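Local coordinates for protein L-threonine dehydrogenase (Flavobacterium frigidimaris, PDB 2YY7) that probably oxidises the 3-hydroxyl of L-threonine with NAD(+) as coenzyme, as a member of the NAD-dependent epimerase/dehydratase family, at residues F99-L104 with K108-I113; T125-K128 with Y134-M137; E232-K235 with S239-L242; E251-I256 with P261-T266. One frame throughout, in Å; residues are numbered along the deposited sequence.

Contact 1. Residues F99-L104 with K108-I113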
loop_
_atom_site.group_PDB
_atom_site.type_symbol
_atom_site.label_atom_id
_atom_site.label_comp_id
_atom_site.label_asym_id
_atom_site.label_seq_id
_atom_site.Cartn_x
_atom_site.Cartn_y
_atom_site.Cartn_z
ATOM N N PHE A 99 9.806 -0.480 -9.520
ATOM C CA PHE A 99 11.047 -0.450 -8.746
ATOM C C PHE A 99 12.258 -0.307 -9.669
ATOM O O PHE A 99 13.200 0.428 -9.357
ATOM C CB PHE A 99 11.198 -1.712 -7.885
ATOM C CG PHE A 99 10.339 -1.715 -6.645
ATOM C CD1 PHE A 99 10.387 -0.653 -5.744
ATOM C CD2 PHE A 99 9.490 -2.786 -6.372
ATOM C CE1 PHE A 99 9.600 -0.654 -4.588
ATOM C CE2 PHE A 99 8.700 -2.799 -5.221
ATOM C CZ PHE A 99 8.755 -1.729 -4.327
ATOM N N HIS A 100 12.240 -1.010 -10.799
ATOM C CA HIS A 100 13.350 -0.920 -11.756
ATOM C C HIS A 100 13.525 0.498 -12.278
ATOM O O HIS A 100 14.637 1.024 -12.299
ATOM C CB HIS A 100 13.129 -1.849 -12.946
ATOM C CG HIS A 100 13.080 -3.297 -12.577
ATOM N ND1 HIS A 100 13.678 -3.792 -11.438
ATOM C CD2 HIS A 100 12.539 -4.361 -13.213
ATOM C CE1 HIS A 100 13.505 -5.101 -11.389
ATOM N NE2 HIS A 100 12.818 -5.471 -12.456
ATOM N N VAL A 101 12.431 1.112 -12.711
ATOM C CA VAL A 101 12.490 2.476 -13.236
ATOM C C VAL A 101 12.869 3.478 -12.144
ATOM O O VAL A 101 13.636 4.406 -12.391
ATOM C CB VAL A 101 11.142 2.893 -13.878
ATOM C CG1 VAL A 101 11.192 4.358 -14.313
ATOM C CG2 VAL A 101 10.852 2.008 -15.081
ATOM N N LEU A 102 12.342 3.284 -10.937
ATOM C CA LEU A 102 12.657 4.184 -9.832
ATOM C C LEU A 102 14.133 4.060 -9.470
ATOM O O LEU A 102 14.791 5.062 -9.180
ATOM C CB LEU A 102 11.783 3.878 -8.604
ATOM C CG LEU A 102 10.305 4.294 -8.643
ATOM C CD1 LEU A 102 9.616 3.842 -7.356
ATOM C CD2 LEU A 102 10.183 5.811 -8.792
ATOM N N ASN A 103 14.648 2.831 -9.485
ATOM C CA ASN A 103 16.055 2.587 -9.172
ATOM C C ASN A 103 16.966 3.190 -10.248
ATOM O O ASN A 103 18.095 3.586 -9.960
ATOM C CB ASN A 103 16.320 1.080 -9.023
ATOM C CG ASN A 103 15.974 0.555 -7.632
ATOM O OD1 ASN A 103 15.700 -0.636 -7.452
ATOM N ND2 ASN A 103 16.003 1.438 -6.640
ATOM N N LEU A 104 16.488 3.261 -11.488
ATOM C CA LEU A 104 17.297 3.857 -12.550
ATOM C C LEU A 104 17.429 5.349 -12.254
ATOM O O LEU A 104 18.486 5.948 -12.465
ATOM C CB LEU A 104 16.649 3.666 -13.932
ATOM C CG LEU A 104 17.056 2.507 -14.863
ATOM C CD1 LEU A 104 18.486 2.079 -14.581
ATOM C CD2 LEU A 104 16.120 1.337 -14.698
ATOM N N LYS A 108 20.721 7.822 -11.014
ATOM C CA LYS A 108 21.012 8.955 -11.896
ATOM C C LYS A 108 21.212 8.546 -13.355
ATOM O O LYS A 108 21.873 9.251 -14.116
ATOM C CB LYS A 108 22.259 9.708 -11.418
ATOM C CG LYS A 108 22.218 10.167 -9.966
ATOM C CD LYS A 108 21.190 11.261 -9.753
ATOM C CE LYS A 108 21.294 11.843 -8.351
ATOM N NZ LYS A 108 20.324 12.957 -8.141
ATOM N N LYS A 109 20.647 7.409 -13.748
ATOM C CA LYS A 109 20.773 6.948 -15.126
ATOM C C LYS A 109 19.707 7.583 -16.021
ATOM O O LYS A 109 19.812 7.551 -17.246
ATOM C CB LYS A 109 20.698 5.421 -15.170
ATOM C CG LYS A 109 22.000 4.771 -14.714
ATOM C CD LYS A 109 21.801 3.337 -14.287
ATOM C CE LYS A 109 23.110 2.744 -13.777
ATOM N NZ LYS A 109 22.888 1.462 -13.046
ATOM N N ILE A 110 18.677 8.149 -15.394
ATOM C CA ILE A 110 17.609 8.848 -16.107
ATOM C C ILE A 110 17.289 10.078 -15.260
ATOM O O ILE A 110 17.669 10.146 -14.092
ATOM C CB ILE A 110 16.327 7.985 -16.290
ATOM C CG1 ILE A 110 15.712 7.647 -14.934
ATOM C CG2 ILE A 110 16.660 6.703 -17.063
ATOM C CD1 ILE A 110 14.382 6.927 -15.047
ATOM N N LYS A 111 16.594 11.049 -15.840
ATOM C CA LYS A 111 16.284 12.279 -15.122
ATOM C C LYS A 111 14.857 12.426 -14.606
ATOM O O LYS A 111 14.641 12.960 -13.519
ATOM C CB LYS A 111 16.588 13.493 -16.016
ATOM C CG LYS A 111 18.028 13.606 -16.488
ATOM C CD LYS A 111 18.232 14.885 -17.294
ATOM C CE LYS A 111 19.674 15.031 -17.750
ATOM N NZ LYS A 111 19.900 16.292 -18.521
ATOM N N LYS A 112 13.886 11.966 -15.385
ATOM C CA LYS A 112 12.490 12.125 -15.008
ATOM C C LYS A 112 11.659 10.873 -15.276
ATOM O O LYS A 112 11.957 10.089 -16.178
ATOM C CB LYS A 112 11.911 13.317 -15.785
ATOM C CG LYS A 112 10.530 13.799 -15.349
ATOM C CD LYS A 112 10.040 14.950 -16.243
ATOM C CE LYS A 112 10.956 16.170 -16.163
ATOM N NZ LYS A 112 10.481 17.302 -17.029
ATOM N N ILE A 113 10.603 10.704 -14.490
ATOM C CA ILE A 113 9.728 9.555 -14.636
ATOM C C ILE A 113 8.261 9.932 -14.592
ATOM O O ILE A 113 7.852 10.804 -13.816
ATOM C CB ILE A 113 9.932 8.530 -13.487
ATOM C CG1 ILE A 113 11.330 7.922 -13.549
ATOM C CG2 ILE A 113 8.867 7.434 -13.570
ATOM C CD1 ILE A 113 11.673 7.094 -12.327
#

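Contact 2. Residues T125-K128 with Y134-M137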
loop_
_atom_site.group_PDB
_atom_site.type_symbol
_atom_site.label_atom_id
_atom_site.label_comp_id
_atom_site.label_asym_id
_atom_site.label_seq_id
_atom_site.Cartn_x
_atom_site.Cartn_y
_atom_site.Cartn_z
ATOM N N THR A 125 -14.705 2.471 1.330
ATOM C CA THR A 125 -14.807 3.466 2.387
ATOM C C THR A 125 -14.429 4.879 1.943
ATOM O O THR A 125 -14.427 5.811 2.748
ATOM C CB THR A 125 -13.921 3.054 3.584
ATOM O OG1 THR A 125 -12.617 2.686 3.113
ATOM C CG2 THR A 125 -14.534 1.863 4.320
ATOM N N THR A 126 -14.109 5.037 0.663
ATOM C CA THR A 126 -13.736 6.339 0.123
ATOM C C THR A 126 -14.992 7.108 -0.285
ATOM O O THR A 126 -15.865 6.550 -0.944
ATOM C CB THR A 126 -12.859 6.188 -1.133
ATOM O OG1 THR A 126 -11.648 5.502 -0.801
ATOM C CG2 THR A 126 -12.529 7.545 -1.717
ATOM N N PRO A 127 -15.103 8.395 0.109
ATOM C CA PRO A 127 -16.278 9.201 -0.254
ATOM C C PRO A 127 -16.508 9.042 -1.759
ATOM O O PRO A 127 -15.559 9.117 -2.543
ATOM C CB PRO A 127 -15.850 10.615 0.127
ATOM C CG PRO A 127 -15.019 10.374 1.352
ATOM C CD PRO A 127 -14.169 9.175 0.943
ATOM N N LYS A 128 -17.754 8.833 -2.165
ATOM C CA LYS A 128 -18.044 8.601 -3.575
ATOM C C LYS A 128 -18.208 9.811 -4.493
ATOM O O LYS A 128 -18.078 9.676 -5.713
ATOM C CB LYS A 128 -19.273 7.692 -3.692
ATOM C CG LYS A 128 -19.230 6.514 -2.718
ATOM C CD LYS A 128 -20.101 5.353 -3.160
ATOM C CE LYS A 128 -19.355 4.437 -4.114
ATOM N NZ LYS A 128 -18.283 3.640 -3.437
ATOM N N TYR A 134 -6.642 14.048 -0.781
ATOM C CA TYR A 134 -6.225 13.352 0.433
ATOM C C TYR A 134 -7.493 12.802 1.077
ATOM O O TYR A 134 -8.339 13.564 1.549
ATOM C CB TYR A 134 -5.529 14.326 1.387
ATOM C CG TYR A 134 -4.305 14.992 0.794
ATOM C CD1 TYR A 134 -3.086 14.318 0.711
ATOM C CD2 TYR A 134 -4.369 16.295 0.301
ATOM C CE1 TYR A 134 -1.959 14.928 0.155
ATOM C CE2 TYR A 134 -3.257 16.912 -0.258
ATOM C CZ TYR A 134 -2.057 16.228 -0.327
ATOM O OH TYR A 134 -0.961 16.848 -0.878
ATOM N N THR A 135 -7.625 11.481 1.098
ATOM C CA THR A 135 -8.817 10.856 1.660
ATOM C C THR A 135 -8.544 9.409 2.057
ATOM O O THR A 135 -7.405 8.949 2.028
ATOM C CB THR A 135 -9.969 10.889 0.618
ATOM O OG1 THR A 135 -11.148 10.297 1.172
ATOM C CG2 THR A 135 -9.573 10.116 -0.640
ATOM N N ILE A 136 -9.599 8.698 2.438
ATOM C CA ILE A 136 -9.493 7.297 2.822
ATOM C C ILE A 136 -9.225 6.465 1.567
ATOM O O ILE A 136 -9.846 6.690 0.531
ATOM C CB ILE A 136 -10.805 6.816 3.485
ATOM C CG1 ILE A 136 -11.006 7.554 4.811
ATOM C CG2 ILE A 136 -10.776 5.312 3.690
ATOM C CD1 ILE A 136 -12.358 7.305 5.459
ATOM N N MET A 137 -8.293 5.516 1.658
ATOM C CA MET A 137 -7.964 4.661 0.520
ATOM C C MET A 137 -7.717 3.211 0.938
ATOM O O MET A 137 -6.659 2.876 1.469
ATOM C CB MET A 137 -6.729 5.200 -0.223
ATOM C CG MET A 137 -6.889 6.627 -0.748
ATOM S SD MET A 137 -5.624 7.120 -1.957
ATOM C CE MET A 137 -4.206 7.351 -0.897
#

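Contact 3. Residues E232-K235 with S239-L242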
loop_
_atom_site.group_PDB
_atom_site.type_symbol
_atom_site.label_atom_id
_atom_site.label_comp_id
_atom_site.label_asym_id
_atom_site.label_seq_id
_atom_site.Cartn_x
_atom_site.Cartn_y
_atom_site.Cartn_z
ATOM N N GLU A 232 9.260 22.820 -9.677
ATOM C CA GLU A 232 8.695 23.475 -8.499
ATOM C C GLU A 232 7.169 23.528 -8.492
ATOM O O GLU A 232 6.565 23.877 -7.478
ATOM C CB GLU A 232 9.255 24.894 -8.335
ATOM C CG GLU A 232 8.892 25.861 -9.446
ATOM C CD GLU A 232 9.879 25.841 -10.600
ATOM O OE1 GLU A 232 9.668 26.610 -11.562
ATOM O OE2 GLU A 232 10.863 25.067 -10.551
ATOM N N LYS A 233 6.544 23.185 -9.615
ATOM C CA LYS A 233 5.087 23.197 -9.695
ATOM C C LYS A 233 4.484 21.856 -9.305
ATOM O O LYS A 233 3.283 21.760 -9.068
ATOM C CB LYS A 233 4.619 23.578 -11.102
ATOM C CG LYS A 233 4.663 25.076 -11.374
ATOM C CD LYS A 233 4.048 25.403 -12.723
ATOM C CE LYS A 233 4.074 26.897 -13.001
ATOM N NZ LYS A 233 3.543 27.202 -14.364
ATOM N N ILE A 234 5.321 20.825 -9.246
ATOM C CA ILE A 234 4.868 19.492 -8.862
ATOM C C ILE A 234 4.954 19.441 -7.340
ATOM O O ILE A 234 6.019 19.206 -6.779
ATOM C CB ILE A 234 5.775 18.399 -9.470
ATOM C CG1 ILE A 234 5.852 18.574 -10.990
ATOM C CG2 ILE A 234 5.243 17.013 -9.110
ATOM C CD1 ILE A 234 4.505 18.540 -11.700
ATOM N N LYS A 235 3.828 19.670 -6.674
ATOM C CA LYS A 235 3.800 19.692 -5.220
ATOM C C LYS A 235 3.384 18.381 -4.558
ATOM O O LYS A 235 3.630 18.178 -3.369
ATOM C CB LYS A 235 2.895 20.832 -4.751
ATOM C CG LYS A 235 3.324 22.195 -5.304
ATOM C CD LYS A 235 2.482 23.323 -4.741
ATOM C CE LYS A 235 2.866 24.657 -5.369
ATOM N NZ LYS A 235 4.314 24.961 -5.194
ATOM N N SER A 239 0.587 10.891 -6.227
ATOM C CA SER A 239 -0.107 10.946 -7.515
ATOM C C SER A 239 -1.248 11.954 -7.421
ATOM O O SER A 239 -1.902 12.071 -6.381
ATOM C CB SER A 239 -0.656 9.574 -7.913
ATOM O OG SER A 239 -1.111 9.583 -9.263
ATOM N N TYR A 240 -1.475 12.680 -8.512
ATOM C CA TYR A 240 -2.522 13.696 -8.571
ATOM C C TYR A 240 -3.888 13.163 -8.964
ATOM O O TYR A 240 -4.004 12.338 -9.874
ATOM C CB TYR A 240 -2.151 14.776 -9.597
ATOM C CG TYR A 240 -1.232 15.863 -9.101
ATOM C CD1 TYR A 240 -1.745 17.005 -8.483
ATOM C CD2 TYR A 240 0.146 15.767 -9.269
ATOM C CE1 TYR A 240 -0.902 18.030 -8.049
ATOM C CE2 TYR A 240 0.997 16.784 -8.838
ATOM C CZ TYR A 240 0.464 17.911 -8.233
ATOM O OH TYR A 240 1.298 18.922 -7.821
ATOM N N ASN A 241 -4.924 13.625 -8.270
ATOM C CA ASN A 241 -6.280 13.257 -8.640
ATOM C C ASN A 241 -6.398 13.952 -10.002
ATOM O O ASN A 241 -5.795 15.006 -10.212
ATOM C CB ASN A 241 -7.298 13.858 -7.661
ATOM C CG ASN A 241 -7.789 12.856 -6.622
ATOM O OD1 ASN A 241 -7.321 11.721 -6.559
ATOM N ND2 ASN A 241 -8.739 13.281 -5.801
ATOM N N LEU A 242 -7.148 13.363 -10.924
ATOM C CA LEU A 242 -7.321 13.943 -12.253
ATOM C C LEU A 242 -8.754 13.672 -12.701
ATOM O O LEU A 242 -9.215 12.535 -12.666
ATOM C CB LEU A 242 -6.339 13.304 -13.243
ATOM C CG LEU A 242 -6.241 13.975 -14.617
ATOM C CD1 LEU A 242 -5.352 15.209 -14.517
ATOM C CD2 LEU A 242 -5.658 12.998 -15.633
#

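Contact 4. Residues E251-I256 with P261-T266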
loop_
_atom_site.group_PDB
_atom_site.type_symbol
_atom_site.label_atom_id
_atom_site.label_comp_id
_atom_site.label_asym_id
_atom_site.label_seq_id
_atom_site.Cartn_x
_atom_site.Cartn_y
_atom_site.Cartn_z
ATOM N N GLU A 251 -26.500 7.292 -19.260
ATOM C CA GLU A 251 -26.187 8.584 -19.861
ATOM C C GLU A 251 -25.348 8.483 -21.136
ATOM O O GLU A 251 -25.650 9.162 -22.117
ATOM C CB GLU A 251 -25.484 9.493 -18.843
ATOM C CG GLU A 251 -26.323 9.767 -17.594
ATOM C CD GLU A 251 -25.572 10.543 -16.521
ATOM O OE1 GLU A 251 -24.452 10.130 -16.150
ATOM O OE2 GLU A 251 -26.105 11.563 -16.037
ATOM N N ILE A 252 -24.305 7.652 -21.146
ATOM C CA ILE A 252 -23.493 7.555 -22.355
ATOM C C ILE A 252 -24.267 6.869 -23.479
ATOM O O ILE A 252 -24.093 7.198 -24.649
ATOM C CB ILE A 252 -22.138 6.823 -22.117
ATOM C CG1 ILE A 252 -21.363 6.756 -23.438
ATOM C CG2 ILE A 252 -22.366 5.424 -21.564
ATOM C CD1 ILE A 252 -19.905 6.368 -23.292
ATOM N N ALA A 253 -25.136 5.928 -23.118
ATOM C CA ALA A 253 -25.948 5.229 -24.109
ATOM C C ALA A 253 -26.939 6.226 -24.718
ATOM O O ALA A 253 -27.221 6.180 -25.913
ATOM C CB ALA A 253 -26.695 4.061 -23.456
ATOM N N ASN A 254 -27.457 7.131 -23.889
ATOM C CA ASN A 254 -28.406 8.138 -24.357
ATOM C C ASN A 254 -27.731 9.150 -25.277
ATOM O O ASN A 254 -28.340 9.640 -26.227
ATOM C CB ASN A 254 -29.052 8.876 -23.176
ATOM C CG ASN A 254 -30.123 8.049 -22.482
ATOM O OD1 ASN A 254 -30.658 7.097 -23.052
ATOM N ND2 ASN A 254 -30.460 8.427 -21.250
ATOM N N GLU A 255 -26.472 9.470 -24.998
ATOM C CA GLU A 255 -25.756 10.418 -25.840
ATOM C C GLU A 255 -25.522 9.773 -27.208
ATOM O O GLU A 255 -25.628 10.433 -28.245
ATOM C CB GLU A 255 -24.416 10.802 -25.207
ATOM C CG GLU A 255 -23.730 11.964 -25.908
ATOM C CD GLU A 255 -24.523 13.255 -25.810
ATOM O OE1 GLU A 255 -24.310 14.149 -26.652
ATOM O OE2 GLU A 255 -25.357 13.378 -24.887
ATOM N N ILE A 256 -25.201 8.482 -27.203
ATOM C CA ILE A 256 -24.965 7.745 -28.443
ATOM C C ILE A 256 -26.251 7.669 -29.268
ATOM O O ILE A 256 -26.210 7.721 -30.502
ATOM C CB ILE A 256 -24.456 6.308 -28.149
ATOM C CG1 ILE A 256 -23.051 6.377 -27.546
ATOM C CG2 ILE A 256 -24.445 5.468 -29.426
ATOM C CD1 ILE A 256 -22.511 5.037 -27.089
ATOM N N PRO A 261 -30.079 6.637 -33.434
ATOM C CA PRO A 261 -31.431 6.541 -32.867
ATOM C C PRO A 261 -31.966 5.139 -32.589
ATOM O O PRO A 261 -32.770 4.953 -31.676
ATOM C CB PRO A 261 -32.288 7.283 -33.895
ATOM C CG PRO A 261 -31.331 8.284 -34.479
ATOM C CD PRO A 261 -30.089 7.450 -34.663
ATOM N N GLU A 262 -31.524 4.161 -33.370
ATOM C CA GLU A 262 -31.990 2.791 -33.209
ATOM C C GLU A 262 -31.174 1.990 -32.196
ATOM O O GLU A 262 -31.508 0.847 -31.892
ATOM C CB GLU A 262 -31.980 2.065 -34.559
ATOM C CG GLU A 262 -30.596 1.905 -35.183
ATOM C CD GLU A 262 -30.147 3.116 -35.998
ATOM O OE1 GLU A 262 -30.325 4.264 -35.537
ATOM O OE2 GLU A 262 -29.599 2.913 -37.101
ATOM N N PHE A 263 -30.110 2.588 -31.672
ATOM C CA PHE A 263 -29.263 1.903 -30.698
ATOM C C PHE A 263 -30.025 1.491 -29.444
ATOM O O PHE A 263 -30.757 2.287 -28.866
ATOM C CB PHE A 263 -28.091 2.798 -30.286
ATOM C CG PHE A 263 -27.233 2.210 -29.197
ATOM C CD1 PHE A 263 -26.577 0.996 -29.387
ATOM C CD2 PHE A 263 -27.071 2.875 -27.987
ATOM C CE1 PHE A 263 -25.770 0.452 -28.390
ATOM C CE2 PHE A 263 -26.265 2.342 -26.979
ATOM C CZ PHE A 263 -25.612 1.126 -27.181
ATOM N N THR A 264 -29.834 0.246 -29.021
ATOM C CA THR A 264 -30.483 -0.261 -27.819
ATOM C C THR A 264 -29.432 -0.861 -26.895
ATOM O O THR A 264 -28.392 -1.339 -27.348
ATOM C CB THR A 264 -31.531 -1.338 -28.151
ATOM O OG1 THR A 264 -30.904 -2.424 -28.840
ATOM C CG2 THR A 264 -32.636 -0.751 -29.018
ATOM N N ILE A 265 -29.708 -0.845 -25.596
ATOM C CA ILE A 265 -28.764 -1.374 -24.625
ATOM C C ILE A 265 -29.439 -2.159 -23.507
ATOM O O ILE A 265 -30.477 -1.753 -22.985
ATOM C CB ILE A 265 -27.935 -0.224 -24.000
ATOM C CG1 ILE A 265 -26.877 -0.784 -23.041
ATOM C CG2 ILE A 265 -28.857 0.739 -23.261
ATOM C CD1 ILE A 265 -25.921 0.275 -22.507
ATOM N N THR A 266 -28.848 -3.298 -23.161
ATOM C CA THR A 266 -29.347 -4.139 -22.083
ATOM C C THR A 266 -28.198 -4.243 -21.083
ATOM O O THR A 266 -27.039 -4.035 -21.446
ATOM C CB THR A 266 -29.753 -5.540 -22.586
ATOM O OG1 THR A 266 -28.648 -6.153 -23.261
ATOM C CG2 THR A 266 -30.935 -5.432 -23.544
#

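Contact 1. Residues F99-L104 with K108-I113
Ile113 drives its CD1 methyl into the side of Val101, where CD1 and Val101 CG1 stand only 3.4 Å apart, tighter than ordinary van der Waals contact. The two side chains run antiparallel alongside each other, and Ile113 CD1 also reaches the backbone at Val101 O (3.3 Å). Val101 offers CG1 because that branch lies opposite its own backbone N (chi1 175°), next to the carbonyl. Leu102, lying across Ile113, also brings CD2 to 4.0 Å from Ile113 CD1. Ile110 lays its CD1 against Leu104 CB at 4.1 Å, while Leu104 CD1 meets the aliphatic CD of Lys109 at 3.6 Å. Beyond that carbon Lys109 runs on extended, and its NZ forms a salt bridge with Glu61.

The turn that brings the chain back is fixed by Lys109 N bonding to Leu104 O (2.9 Å, 153° at the hydrogen). Lys108 leaves the helix with positive phi (68°), completing a Schellman motif at the helix end. Farther out, Ile72 touches both Val101 and Ile110, Phe57 and Ile60 of helix 57-66 flank Leu104, and Val165 of strand 164-174 covers Ile113. Helix 87-106 thereby packs on strand 112-118 and its parallel neighbour 71-74, the helix-on-sheet layering of a beta-alpha-beta crossover in a Rossmann-type nucleotide-binding fold.

Contact 2. Residues T125-K128 with Y134-M137
Thr126 meets Ile136 O all along its short side chain. Its CB lies 3.5 Å from Ile136 O, and one bond farther OG1 donates to that same oxygen, a short hydrogen bond of 2.5 Å. The hydroxyl comes in from above the carbonyl plane, 41° out of it. A second bond links OG1 to Gly123 N, so the hydroxyl ties Gly123, earlier in the loop, to Ile136, later in it. The other branch, CG2, lies opposite the backbone N; it is 3.6 Å from Ile136 O and crosses Thr135, whose CG2 is 4.1 Å away. A valine in place of Thr126 would probably keep this methyl contact but leave Ile136 O and Gly123 N without their hydroxyl partner.

Either side of Thr126 along the chain the fit continues: Thr125 OG1, bonded to Glu138, touches Ile136 CG2 at 3.3 Å, and Pro127 CD packs on Thr135 OG1 at 3.2 Å. Across the dimer, Tyr134 of the second subunit packs on Thr125, and Thr135 of that subunit on Ile136. Both segments belong to the long loop between strand 112-118 and helix 142-161, and Met137 O anchors its far end to the helix through Gln148 NE2.

Contact 3. Residues E232-K235 with S239-L242
Lys235 points its backbone N-H at the phenol oxygen of Tyr240, joining the loop that follows helix 216-228 to strand 240-241, which pairs in parallel with strand 164-174 in the Rossmann-type sheet. The bond from Lys235 N to Tyr240 OH is 2.9 Å long, bent to 142° at the hydrogen, and the N lies at the ring edge near its plane. Ile236 N and Asp291 OD2 also bond this oxygen, so three bonds grip it; with a backbone N-H arriving from each of the two residues, the phenol proton presumably goes to the carboxylate.

The packed side is the ring. Ile234 sets CG2 at its edge, 4.3 Å from Tyr240 CE2, while Trp292 meets the ring edge-to-face and Ile168 and Ile226 press on the side chain from the sheet and helix 216-228. CG of Tyr240 lies opposite the carbonyl carbon (chi1 -83°), and the ring carries the hydroxyl to the 232-235 loop. A phenylalanine at Tyr240 would probably still fill this pocket, but would leave the N-H groups of Lys235 and Ile236 and the Asp291 carboxylate without their common partner.

The loose, solvent-facing part is the Lys235 side chain. Its CB comes nearest the hydroxyl, 4.0 Å from Tyr240 OH, and the rest leads away. A bend at chi4 (-56°) folds the ammonium back to its own segment, where NZ makes only a weak bond with Glu232 O, 3.4 Å away.

Contact 4. Residues E251-I256 with P261-T266
The shortest polar bond in this contact lies inside the helix that presents Ala253 and Ile256 to Phe263: Glu255 N to Glu251 O, 3.0 Å. Ile256 N follows it to Ile252 O, and no hydrogen bond spans the two segments. What joins them is carbon on carbon. The methyl of Ala253 meets two side chains, its CB 3.9 Å from Phe263 CE2 and 4.0 Å from Ile265 CG2; Ile265 CD1 comes equally near that same methyl. The ring of Phe263 is carried towards the helix by CG lying opposite the backbone N (chi1 175°), beside its carbonyl. The carbonyl oxygen of Ala253 then sits at the ring edge, close to the ring plane, 3.9 Å from Phe263 CD2. From the next helical turn Ile256 brings its CG2 branch obliquely to the same ring carbon, 4.0 Å from Phe263 CD2.

After helix 249-257 the chain turns back, and strand 264-267 runs along it, pairing with strand 200-203 in a small two-stranded parallel sheet, apart from the large nucleotide-binding sheet. In extended short-chain dehydrogenase/reductases the smaller, largely C-terminal lobe is built from such segments, and this pair probably belongs to it. Helix 187-197 fills in behind: its Ile191 touches both Ile256 and Phe263, and its Ala195 lies against Phe263 as well. Tyr201 of the partner strand packs on Phe263, and Cys203 on Ile265. With chi1 at -176° both branches of Ile265 reach Ala253 CB, CG2 directly and CG1 through CD1.

From the N terminus, contact 1 closes the short turn from helix 87-106 into strand 112-118. Contact 2 then pinches the loop running from that strand to helix 142-161, beside the second subunit. Contact 3 bridges the connection between helix 216-228 and strand 240-241, and contact 4 folds helix 249-257 back on strand 264-267. The four follow in series; none nests in or crosses another. Contacts 1 and 3 reach the same large sheet, while contact 2 comes to about 5 Å from contact 3 (nearest atoms), with Tyr134 touching Ile236. Contact 4 serves the small two-stranded sheet, its centre about 45 Å from that of contact 1, across the chain's middle.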